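PDB 1NT2: fibrillarin-like rRNA/tRNA 2'-O-methyltransferase from Archaeoglobus fulgidus, which uses S-adenosylmethionine to methylate ribose 2'-hydroxyls of rRNA and tRNA at sites chosen by a guide RNA, within box C/D ribonucleoprotein particles. Local coordinates for residues D128-I134 with G155-M160; G65-G69 with P93-L97; T14-S19 with F30-W36; P117-S121 with A145-F150. All coordinates share one frame. Residue numbers count along the deposited sequence, not the author numbering.

Interactions 1 and 2 both touch S-adenosylmethionine and meet where Ile134 packs on Gly65, yet their chemistry differs: the first is a backbone-bonded parallel strand pair, its centre about 6 Å from the centre of the chain, the second a loop-helix contact of van der Waals and CA-H...O type, without a hydrogen bond. Interaction 4 adjoins interaction 1: strand 127-132 is followed, after a loop, by helix 139-150, and Ile130 packs against Ala147; this contact is mostly aromatic and lies beside the chain of the conserved hypothetical protein. Interaction 3 belongs to a separate antiparallel sheet. It is partly buried, has its centre about 33 Å from that of interaction 4, and mixes backbone pairing with charged side chains.

Interaction 1: D128-I134 with G155-M160; sequences DLIYQDI and GEVVIM. With SAM (S-adenosylmethionine), chain C.
Five backbone hydrogen bonds join 128-132 to 155-160; strands 129-132 and 155-160 run parallel at 5° with axes 4.7 Å apart. The shortest is Met160 N to Gln132 O (2.7 Å), then Gln132 N to Val158 O (2.8 Å), Glu156 N to Asp128 O (3.1 Å), Ile130 N to Glu156 O (3.2 Å, less surely placed) and Val158 N to Ile130 O (3.3 Å). Leu129 pairs with Glu156, Ile130 with Val157, Tyr131 with Val158 and Gln132 with Ile159. Beyond Gln132, Asp133 OD2 accepts a weak hydrogen bond from SAM N (3.3 Å) and forms a salt bridge with Lys42, while Ile134 CG2 lies 3.4 Å from SAM N7. These are central strands of the Rossmann-like methyltransferase sheet, whose cofactor binds at the C-terminal ends of the parallel strands; strand 60-64 flanks 127-132. On one face Tyr131 (chi1 t) sets CD1 3.6 Å from Val158 CB and forms a Met-aromatic contact with Met160. On the other, Ile130 CB meets Val157 CG1 (3.4 Å), under helix 139-150.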
# COMPACT_ATOMS: atom_id res chain seq x y z
N ASP A 128 -38.79 13.15 36.32
CA ASP A 128 -40.23 13.07 36.05
C ASP A 128 -40.54 12.96 34.56
O ASP A 128 -41.66 12.61 34.16
CB ASP A 128 -40.92 14.32 36.60
CG ASP A 128 -40.62 14.55 38.06
OD1 ASP A 128 -40.80 13.61 38.85
OD2 ASP A 128 -40.21 15.69 38.41
N LEU A 129 -39.55 13.29 33.74
CA LEU A 129 -39.69 13.25 32.28
C LEU A 129 -38.35 13.34 31.56
O LEU A 129 -37.47 14.14 31.93
CB LEU A 129 -40.62 14.37 31.81
CG LEU A 129 -40.32 15.03 30.47
CD1 LEU A 129 -41.60 15.22 29.68
CD2 LEU A 129 -39.61 16.35 30.72
N ILE A 130 -38.20 12.51 30.53
CA ILE A 130 -36.99 12.48 29.72
C ILE A 130 -37.34 13.00 28.34
O ILE A 130 -38.07 12.33 27.61
CB ILE A 130 -36.46 11.06 29.51
CG1 ILE A 130 -36.49 10.27 30.81
CG2 ILE A 130 -35.03 11.13 29.01
CD1 ILE A 130 -36.09 8.81 30.64
N TYR A 131 -36.83 14.18 28.00
CA TYR A 131 -37.08 14.76 26.68
C TYR A 131 -35.88 14.41 25.80
O TYR A 131 -34.74 14.72 26.16
CB TYR A 131 -37.23 16.29 26.76
CG TYR A 131 -37.50 16.94 25.42
CD1 TYR A 131 -38.64 16.61 24.68
CD2 TYR A 131 -36.60 17.84 24.86
CE1 TYR A 131 -38.87 17.16 23.41
CE2 TYR A 131 -36.81 18.40 23.60
CZ TYR A 131 -37.94 18.06 22.87
OH TYR A 131 -38.14 18.59 21.62
N GLN A 132 -36.13 13.75 24.67
CA GLN A 132 -35.04 13.40 23.79
C GLN A 132 -35.26 13.92 22.38
O GLN A 132 -36.34 13.78 21.79
CB GLN A 132 -34.82 11.88 23.75
CG GLN A 132 -33.40 11.50 23.35
CD GLN A 132 -33.25 10.02 23.05
OE1 GLN A 132 -33.69 9.54 22.00
NE2 GLN A 132 -32.63 9.28 23.96
N ASP A 133 -34.19 14.52 21.84
CA ASP A 133 -34.17 15.09 20.51
C ASP A 133 -32.82 14.74 19.93
O ASP A 133 -32.07 15.62 19.50
CB ASP A 133 -34.31 16.62 20.61
CG ASP A 133 -34.64 17.27 19.30
OD1 ASP A 133 -34.14 16.78 18.26
OD2 ASP A 133 -35.38 18.27 19.31
N ILE A 134 -32.48 13.46 19.97
CA ILE A 134 -31.22 12.96 19.44
C ILE A 134 -31.52 12.30 18.10
O ILE A 134 -32.48 11.54 17.98
CB ILE A 134 -30.57 11.89 20.34
CG1 ILE A 134 -29.95 12.53 21.58
CG2 ILE A 134 -29.49 11.17 19.58
CD1 ILE A 134 -29.31 11.51 22.50
N GLY A 155 -43.49 7.89 35.04
CA GLY A 155 -42.91 9.12 34.57
C GLY A 155 -43.22 9.19 33.09
O GLY A 155 -43.60 8.18 32.49
N GLU A 156 -43.07 10.36 32.48
CA GLU A 156 -43.38 10.50 31.07
C GLU A 156 -42.20 10.99 30.21
O GLU A 156 -41.30 11.67 30.69
CB GLU A 156 -44.58 11.44 30.91
CG GLU A 156 -44.49 12.72 31.75
CD GLU A 156 -45.72 13.61 31.62
OE1 GLU A 156 -46.81 13.21 32.08
OE2 GLU A 156 -45.58 14.73 31.07
N VAL A 157 -42.23 10.61 28.93
CA VAL A 157 -41.18 11.01 28.00
C VAL A 157 -41.72 11.53 26.67
O VAL A 157 -42.81 11.15 26.23
CB VAL A 157 -40.20 9.84 27.66
CG1 VAL A 157 -39.40 9.46 28.90
CG2 VAL A 157 -40.95 8.64 27.11
N VAL A 158 -40.94 12.41 26.06
CA VAL A 158 -41.26 12.99 24.76
C VAL A 158 -39.98 12.77 23.97
O VAL A 158 -38.88 13.13 24.42
CB VAL A 158 -41.53 14.51 24.85
CG1 VAL A 158 -42.12 15.00 23.55
CG2 VAL A 158 -42.46 14.81 26.01
N ILE A 159 -40.11 12.18 22.80
CA ILE A 159 -38.93 11.91 22.01
C ILE A 159 -39.17 12.32 20.57
O ILE A 159 -40.17 11.92 19.96
CB ILE A 159 -38.57 10.41 22.08
CG1 ILE A 159 -37.25 10.14 21.35
CG2 ILE A 159 -39.70 9.58 21.50
CD1 ILE A 159 -36.85 8.67 21.31
N MET A 160 -38.27 13.13 20.03
CA MET A 160 -38.39 13.56 18.64
C MET A 160 -37.65 12.54 17.77
O MET A 160 -36.61 12.00 18.17
CB MET A 160 -37.81 14.97 18.48
CG MET A 160 -38.42 16.04 19.39
SD MET A 160 -40.24 16.10 19.48
CE MET A 160 -40.67 16.22 17.77
N SAM C . -33.46 21.01 19.29
CA SAM C . -32.02 21.26 19.05
C SAM C . -31.75 22.74 18.83
O SAM C . -32.70 23.51 18.87
OXT SAM C . -30.53 23.07 18.61
CB SAM C . -31.54 20.41 17.84
CG SAM C . -30.95 19.09 18.34
SD SAM C . -30.26 17.86 17.15
CE SAM C . -31.61 17.17 16.18
C5' SAM C . -29.69 16.52 18.11
C4' SAM C . -28.55 16.81 19.06
O4' SAM C . -28.27 15.58 19.73
C3' SAM C . -27.23 17.19 18.38
O3' SAM C . -27.02 18.56 18.80
C2' SAM C . -26.15 16.31 19.00
O2' SAM C . -24.91 16.85 19.41
C1' SAM C . -26.92 15.52 20.07
N9 SAM C . -26.54 14.12 20.17
C8 SAM C . -26.64 13.13 19.23
N7 SAM C . -26.22 11.97 19.64
C5 SAM C . -25.80 12.21 20.94
C6 SAM C . -25.24 11.37 21.95
N6 SAM C . -25.02 10.06 21.74
N1 SAM C . -24.92 11.92 23.18
C2 SAM C . -25.16 13.24 23.37
N3 SAM C . -25.68 14.13 22.49
C4 SAM C . -25.99 13.54 21.28

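Interaction 2: G65-G69 with P93-L97; sequences GAASG and PFEKL. With SAM (S-adenosylmethionine), chain C.
Gly65 opens the loop that follows strand 60-64, with phi/psi of 126/34, angles at which a CB would jam against the preceding carbonyl oxygen; its CA passes 3.8 Å from SAM O4'. From Ala66 to Gly69 the chain makes a type II' beta turn leading into helix 70-78. This is the glycine-containing loop after the first strand of the Rossmann-like methyltransferase fold, the place where such enzymes hold S-adenosylmethionine. Ala66 points its CB at helix 91-103 and meets Leu97 CD1 at 3.6 Å. Ala67, at phi/psi 67/-143, turns its CB away from the helix, to 3.2 Å from SAM OXT, while its carbonyl oxygen lies 3.4 Å from Leu97 CD1 and its C atom 3.9 Å from Pro93 CB. Ser68 comes closest in backbone, its CA 4.4 Å from Pro93 CA. Two CA-H...O contacts lie here: Ser68 CA to Pro93 O at 3.6 Å, and Leu97 CA to Ser68 O at 3.2 Å. The same Ser68 oxygen accepts a hydrogen bond from His24. Gly69 CA sits 3.5 Å from Leu97 CD1, where a CB would clash. With chi1 t and chi2 p, Leu97 brings its CD1 methyl to Ala66, Ala67 and Gly69. With no hydrogen bond across it, the contact depends on van der Waals fit and small residues, one side of the loop facing the helix and the other the cofactor.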
# COMPACT_ATOMS: atom_id res chain seq x y z
N GLY A 65 -29.98 15.81 24.43
CA GLY A 65 -29.73 16.48 23.17
C GLY A 65 -29.84 17.99 23.27
O GLY A 65 -30.26 18.67 22.33
N ALA A 66 -29.45 18.53 24.42
CA ALA A 66 -29.51 19.97 24.67
C ALA A 66 -29.16 20.77 23.44
O ALA A 66 -29.82 21.77 23.16
CB ALA A 66 -28.57 20.36 25.79
N ALA A 67 -28.13 20.34 22.72
CA ALA A 67 -27.71 21.05 21.52
C ALA A 67 -27.17 22.40 21.95
O ALA A 67 -26.54 22.51 23.00
CB ALA A 67 -28.88 21.22 20.58
N SER A 68 -27.42 23.44 21.14
CA SER A 68 -26.96 24.79 21.47
C SER A 68 -27.73 25.27 22.69
O SER A 68 -27.25 26.12 23.45
CB SER A 68 -27.22 25.75 20.30
OG SER A 68 -28.60 26.05 20.20
N GLY A 69 -28.93 24.72 22.86
CA GLY A 69 -29.77 25.09 23.99
C GLY A 69 -30.93 26.00 23.63
O GLY A 69 -31.26 26.92 24.39
N PRO A 93 -21.64 22.97 19.71
CA PRO A 93 -22.91 23.51 20.19
C PRO A 93 -22.88 23.79 21.68
O PRO A 93 -23.47 24.76 22.17
CB PRO A 93 -23.88 22.39 19.86
CG PRO A 93 -23.06 21.18 20.16
CD PRO A 93 -21.74 21.52 19.51
N PHE A 94 -22.19 22.92 22.39
CA PHE A 94 -22.07 23.02 23.83
C PHE A 94 -21.48 24.35 24.23
O PHE A 94 -21.85 24.92 25.24
CB PHE A 94 -21.19 21.88 24.36
CG PHE A 94 -21.46 21.55 25.79
CD1 PHE A 94 -22.53 20.73 26.14
CD2 PHE A 94 -20.69 22.12 26.80
CE1 PHE A 94 -22.83 20.48 27.47
CE2 PHE A 94 -20.99 21.88 28.14
CZ PHE A 94 -22.06 21.06 28.48
N GLU A 95 -20.56 24.86 23.42
CA GLU A 95 -19.93 26.13 23.74
C GLU A 95 -21.01 27.19 23.90
O GLU A 95 -20.94 28.04 24.78
CB GLU A 95 -18.95 26.52 22.64
CG GLU A 95 -18.24 27.85 22.89
CD GLU A 95 -17.26 28.21 21.78
OE1 GLU A 95 -17.61 28.05 20.58
OE2 GLU A 95 -16.14 28.67 22.10
N LYS A 96 -22.03 27.11 23.05
CA LYS A 96 -23.15 28.05 23.08
C LYS A 96 -24.10 27.74 24.22
O LYS A 96 -24.79 28.63 24.71
CB LYS A 96 -23.92 28.00 21.75
CG LYS A 96 -25.13 28.94 21.66
CD LYS A 96 -24.71 30.40 21.81
CE LYS A 96 -25.73 31.39 21.23
NZ LYS A 96 -25.13 32.77 21.12
N LEU A 97 -24.13 26.48 24.63
CA LEU A 97 -25.01 26.04 25.71
C LEU A 97 -24.65 26.69 27.04
O LEU A 97 -25.52 27.23 27.73
CB LEU A 97 -24.96 24.51 25.88
CG LEU A 97 -26.02 23.86 26.79
CD1 LEU A 97 -27.35 23.73 26.06
CD2 LEU A 97 -25.56 22.49 27.21
N SAM C . -33.46 21.01 19.29
CA SAM C . -32.02 21.26 19.05
C SAM C . -31.75 22.74 18.83
O SAM C . -32.70 23.51 18.87
OXT SAM C . -30.53 23.07 18.61
CB SAM C . -31.54 20.41 17.84
CG SAM C . -30.95 19.09 18.34
SD SAM C . -30.26 17.86 17.15
CE SAM C . -31.61 17.17 16.18
C5' SAM C . -29.69 16.52 18.11
C4' SAM C . -28.55 16.81 19.06
O4' SAM C . -28.27 15.58 19.73
C3' SAM C . -27.23 17.19 18.38
O3' SAM C . -27.02 18.56 18.80
C2' SAM C . -26.15 16.31 19.00
O2' SAM C . -24.91 16.85 19.41
C1' SAM C . -26.92 15.52 20.07
N9 SAM C . -26.54 14.12 20.17
C8 SAM C . -26.64 13.13 19.23
N7 SAM C . -26.22 11.97 19.64
C5 SAM C . -25.80 12.21 20.94
C6 SAM C . -25.24 11.37 21.95
N6 SAM C . -25.02 10.06 21.74
N1 SAM C . -24.92 11.92 23.18
C2 SAM C . -25.16 13.24 23.37
N3 SAM C . -25.68 14.13 22.49
C4 SAM C . -25.99 13.54 21.28

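Interaction 3: T14-S19 with F30-W36; sequences TLVTKS and FDGYREW
Strands 14-18 and 33-35 are antiparallel neighbours in the five-stranded N-terminal sheet, their axes 4.4 Å apart and 142° between directions. Thr17 and Arg34 form the hydrogen-bonded pair: Thr17 N donates to Arg34 O and Arg34 N to Thr17 O, both at 3.0 Å. Val16-Glu35 and Lys18-Tyr33 are the non-hydrogen-bonded pairs beside it. Trp36 N donates to Leu15 O (2.7 Å) and Ser19 N to Gly32 O (3.0 Å), extending the pairing at both ends. Backbone hydrogen bonds also link Val16 to Tyr9 and Lys18 to Asn7. Thr17 OG1 and Ser19 OG hydrogen-bond to Asp77 of helix 70-78, Ser19 OG also to Tyr21 N; Arg34 forms a salt bridge with Asp77, and its NE bonds to Gly22 O. Trp36 (chi1 t) stacks on His74 and packs against helix 42-48, so this face joins the sheet to the methyltransferase domain. On the other face Val16 CG1 abuts the edge of Phe30 at CE1 (3.5 Å), and Val16 CG2 lies 3.6 Å from Tyr33 CD1.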
# COMPACT_ATOMS: atom_id res chain seq x y z
N THR A 14 -48.14 34.56 18.32
CA THR A 14 -46.76 34.15 18.54
C THR A 14 -46.67 33.28 19.79
O THR A 14 -47.00 33.73 20.88
CB THR A 14 -45.85 35.40 18.73
OG1 THR A 14 -45.57 35.99 17.45
CG2 THR A 14 -44.54 35.03 19.40
N LEU A 15 -46.24 32.03 19.63
CA LEU A 15 -46.10 31.15 20.78
C LEU A 15 -44.98 31.75 21.63
O LEU A 15 -43.95 32.15 21.09
CB LEU A 15 -45.72 29.74 20.32
CG LEU A 15 -45.74 28.60 21.34
CD1 LEU A 15 -47.17 28.14 21.55
CD2 LEU A 15 -44.89 27.44 20.84
N VAL A 16 -45.19 31.84 22.94
CA VAL A 16 -44.16 32.39 23.83
C VAL A 16 -44.22 31.80 25.23
O VAL A 16 -45.22 31.19 25.61
CB VAL A 16 -44.28 33.93 24.00
CG1 VAL A 16 -44.16 34.63 22.66
CG2 VAL A 16 -45.60 34.28 24.69
N THR A 17 -43.14 31.99 25.99
CA THR A 17 -43.08 31.50 27.37
C THR A 17 -42.82 32.66 28.34
O THR A 17 -42.01 33.55 28.06
CB THR A 17 -41.97 30.41 27.57
OG1 THR A 17 -40.68 30.95 27.23
CG2 THR A 17 -42.25 29.19 26.71
N LYS A 18 -43.53 32.64 29.47
CA LYS A 18 -43.39 33.67 30.49
C LYS A 18 -41.97 33.62 31.02
O LYS A 18 -41.60 32.67 31.71
CB LYS A 18 -44.37 33.43 31.65
CG LYS A 18 -44.03 34.21 32.93
CD LYS A 18 -44.73 33.66 34.18
CE LYS A 18 -46.25 33.87 34.16
NZ LYS A 18 -46.92 33.37 35.40
N SER A 19 -41.17 34.63 30.69
CA SER A 19 -39.80 34.67 31.19
C SER A 19 -39.38 36.09 31.50
O SER A 19 -40.10 37.05 31.23
CB SER A 19 -38.82 34.08 30.18
OG SER A 19 -37.49 34.16 30.67
N PHE A 30 -40.23 40.22 24.54
CA PHE A 30 -41.07 41.37 24.89
C PHE A 30 -41.71 41.22 26.27
O PHE A 30 -42.13 40.13 26.64
CB PHE A 30 -42.17 41.57 23.83
CG PHE A 30 -42.51 40.32 23.05
CD1 PHE A 30 -42.85 39.13 23.70
CD2 PHE A 30 -42.52 40.33 21.66
CE1 PHE A 30 -43.19 37.99 22.97
CE2 PHE A 30 -42.85 39.19 20.92
CZ PHE A 30 -43.19 38.02 21.58
N ASP A 31 -41.78 42.32 27.02
CA ASP A 31 -42.36 42.38 28.37
C ASP A 31 -42.73 41.07 29.10
O ASP A 31 -43.92 40.74 29.26
CB ASP A 31 -43.58 43.30 28.36
CG ASP A 31 -43.53 44.38 29.45
OD1 ASP A 31 -43.37 44.03 30.64
OD2 ASP A 31 -43.66 45.57 29.11
N GLY A 32 -41.72 40.32 29.55
CA GLY A 32 -41.98 39.09 30.28
C GLY A 32 -42.35 37.86 29.47
O GLY A 32 -42.95 36.91 29.99
N TYR A 33 -41.98 37.86 28.19
CA TYR A 33 -42.27 36.73 27.31
C TYR A 33 -41.20 36.59 26.24
O TYR A 33 -40.64 37.58 25.77
CB TYR A 33 -43.63 36.93 26.65
CG TYR A 33 -44.77 36.93 27.62
CD1 TYR A 33 -45.42 35.75 27.95
CD2 TYR A 33 -45.16 38.10 28.26
CE1 TYR A 33 -46.43 35.73 28.90
CE2 TYR A 33 -46.16 38.10 29.21
CZ TYR A 33 -46.80 36.91 29.52
OH TYR A 33 -47.79 36.89 30.47
N ARG A 34 -40.92 35.35 25.86
CA ARG A 34 -39.94 35.07 24.83
C ARG A 34 -40.67 34.31 23.73
O ARG A 34 -41.37 33.33 24.02
CB ARG A 34 -38.79 34.23 25.40
CG ARG A 34 -37.78 35.01 26.25
CD ARG A 34 -36.80 34.12 27.03
NE ARG A 34 -35.97 33.25 26.19
CZ ARG A 34 -36.32 32.05 25.75
NH1 ARG A 34 -37.51 31.54 26.05
NH2 ARG A 34 -35.49 31.34 25.01
N GLU A 35 -40.55 34.76 22.49
CA GLU A 35 -41.21 34.06 21.40
C GLU A 35 -40.52 32.72 21.19
O GLU A 35 -39.30 32.66 21.08
CB GLU A 35 -41.13 34.84 20.08
CG GLU A 35 -41.58 34.00 18.88
CD GLU A 35 -41.13 34.54 17.52
OE1 GLU A 35 -41.60 33.98 16.50
OE2 GLU A 35 -40.33 35.50 17.46
N TRP A 36 -41.30 31.66 21.12
CA TRP A 36 -40.75 30.33 20.91
C TRP A 36 -40.84 30.09 19.40
O TRP A 36 -41.93 29.83 18.89
CB TRP A 36 -41.61 29.30 21.64
CG TRP A 36 -40.88 28.07 22.07
CD1 TRP A 36 -39.66 27.64 21.63
CD2 TRP A 36 -41.36 27.09 22.99
NE1 TRP A 36 -39.35 26.44 22.23
CE2 TRP A 36 -40.37 26.08 23.06
CE3 TRP A 36 -42.52 26.96 23.76
CZ2 TRP A 36 -40.52 24.96 23.88
CZ3 TRP A 36 -42.67 25.84 24.57
CH2 TRP A 36 -41.68 24.85 24.62

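Interaction 4: P117-S121 with A145-F150; sequences PWKYS and ANAEFF
Pro117, Trp118, Tyr120 and Ser121, in and after the 3-10 turn 117-119, pack on the C-terminal end of helix 139-150. Phe149 (chi1 m, chi2 68°) points toward them and takes Pro117 over one ring face, a CH-pi contact with Pro117 CG 4.2 Å from the ring centroid. Trp118 (chi1 p) brings its CB to 3.3 Å from Phe149 CZ, and Ser121 CB meets the ring edge at Phe149 CD2 (3.4 Å). Phe150 (chi1 -37°) sets CE2 3.8 Å from Pro117 CB, and CZ, at the ring edge, 3.4 Å from Ser121 CA. Tyr120, also chi1 p, sets CE1 3.4 Å from Phe150 CE2, the rings rim to rim. Asn146 (chi1 -120°, between wells) turns its amide to the loop, ND2 donating to Tyr120 OH at 2.7 Å. This joins the loop before strand 127-132 to the helix after it, where Pro31 and Pro33 of the conserved hypothetical protein chain pack on Trp118 and Phe149. The Asn146-Tyr120 bond borders an interface dominated by dispersion and CH-pi contacts.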
# COMPACT_ATOMS: atom_id res chain seq x y z
N PRO A 117 -25.88 6.09 29.75
CA PRO A 117 -26.32 6.76 30.98
C PRO A 117 -25.57 6.35 32.25
O PRO A 117 -25.34 7.18 33.13
CB PRO A 117 -27.81 6.41 31.04
CG PRO A 117 -27.86 5.05 30.43
CD PRO A 117 -26.96 5.22 29.23
N TRP A 118 -25.20 5.08 32.34
CA TRP A 118 -24.49 4.59 33.51
C TRP A 118 -23.25 5.43 33.78
O TRP A 118 -22.79 5.53 34.92
CB TRP A 118 -24.12 3.12 33.32
CG TRP A 118 -23.48 2.81 32.01
CD1 TRP A 118 -22.16 2.94 31.69
CD2 TRP A 118 -24.14 2.32 30.84
NE1 TRP A 118 -21.95 2.55 30.38
CE2 TRP A 118 -23.15 2.17 29.84
CE3 TRP A 118 -25.47 2.00 30.54
CZ2 TRP A 118 -23.46 1.70 28.55
CZ3 TRP A 118 -25.77 1.54 29.26
CH2 TRP A 118 -24.77 1.39 28.28
N LYS A 119 -22.73 6.05 32.74
CA LYS A 119 -21.55 6.88 32.85
C LYS A 119 -21.79 8.10 33.73
O LYS A 119 -20.90 8.55 34.44
CB LYS A 119 -21.12 7.34 31.46
CG LYS A 119 -19.65 7.28 31.22
CD LYS A 119 -19.19 5.85 31.09
CE LYS A 119 -17.76 5.79 30.59
NZ LYS A 119 -17.58 6.44 29.27
N TYR A 120 -23.00 8.64 33.69
CA TYR A 120 -23.34 9.81 34.50
C TYR A 120 -24.48 9.49 35.49
O TYR A 120 -25.06 10.38 36.12
CB TYR A 120 -23.71 11.00 33.58
CG TYR A 120 -24.82 10.73 32.59
CD1 TYR A 120 -26.14 10.55 33.01
CD2 TYR A 120 -24.55 10.59 31.23
CE1 TYR A 120 -27.16 10.25 32.11
CE2 TYR A 120 -25.57 10.29 30.32
CZ TYR A 120 -26.87 10.12 30.77
OH TYR A 120 -27.88 9.82 29.89
N SER A 121 -24.76 8.19 35.62
CA SER A 121 -25.82 7.68 36.49
C SER A 121 -25.71 8.16 37.93
O SER A 121 -26.68 8.08 38.68
CB SER A 121 -25.81 6.16 36.50
OG SER A 121 -25.03 5.67 37.59
N ALA A 145 -32.70 2.93 27.58
CA ALA A 145 -31.73 2.79 28.66
C ALA A 145 -31.74 4.01 29.55
O ALA A 145 -31.60 3.89 30.76
CB ALA A 145 -30.33 2.57 28.09
N ASN A 146 -31.91 5.19 28.97
CA ASN A 146 -31.94 6.40 29.78
C ASN A 146 -33.16 6.39 30.70
O ASN A 146 -33.13 6.95 31.80
CB ASN A 146 -31.93 7.65 28.90
CG ASN A 146 -30.72 8.55 29.17
OD1 ASN A 146 -30.82 9.59 29.82
ND2 ASN A 146 -29.56 8.12 28.68
N ALA A 147 -34.23 5.73 30.26
CA ALA A 147 -35.45 5.63 31.04
C ALA A 147 -35.26 4.69 32.24
O ALA A 147 -35.63 5.01 33.37
CB ALA A 147 -36.60 5.12 30.16
N GLU A 148 -34.67 3.53 31.97
CA GLU A 148 -34.41 2.54 33.01
C GLU A 148 -33.74 3.25 34.17
O GLU A 148 -34.27 3.31 35.28
CB GLU A 148 -33.47 1.46 32.49
CG GLU A 148 -33.55 0.14 33.26
CD GLU A 148 -34.53 -0.85 32.63
OE1 GLU A 148 -34.76 -1.93 33.23
OE2 GLU A 148 -35.06 -0.55 31.53
N PHE A 149 -32.56 3.79 33.90
CA PHE A 149 -31.79 4.49 34.91
C PHE A 149 -32.47 5.58 35.71
O PHE A 149 -32.39 5.57 36.93
CB PHE A 149 -30.52 5.09 34.29
CG PHE A 149 -29.37 4.13 34.24
CD1 PHE A 149 -29.40 3.02 33.41
CD2 PHE A 149 -28.25 4.33 35.05
CE1 PHE A 149 -28.33 2.11 33.37
CE2 PHE A 149 -27.19 3.43 35.03
CZ PHE A 149 -27.23 2.32 34.19
N PHE A 150 -33.16 6.51 35.05
CA PHE A 150 -33.75 7.62 35.79
C PHE A 150 -35.26 7.90 35.73
O PHE A 150 -35.81 8.52 36.64
CB PHE A 150 -32.97 8.88 35.40
CG PHE A 150 -31.49 8.64 35.21
CD1 PHE A 150 -30.69 8.26 36.27
CD2 PHE A 150 -30.92 8.75 33.95
CE1 PHE A 150 -29.34 7.99 36.07
CE2 PHE A 150 -29.57 8.48 33.75
CZ PHE A 150 -28.78 8.10 34.81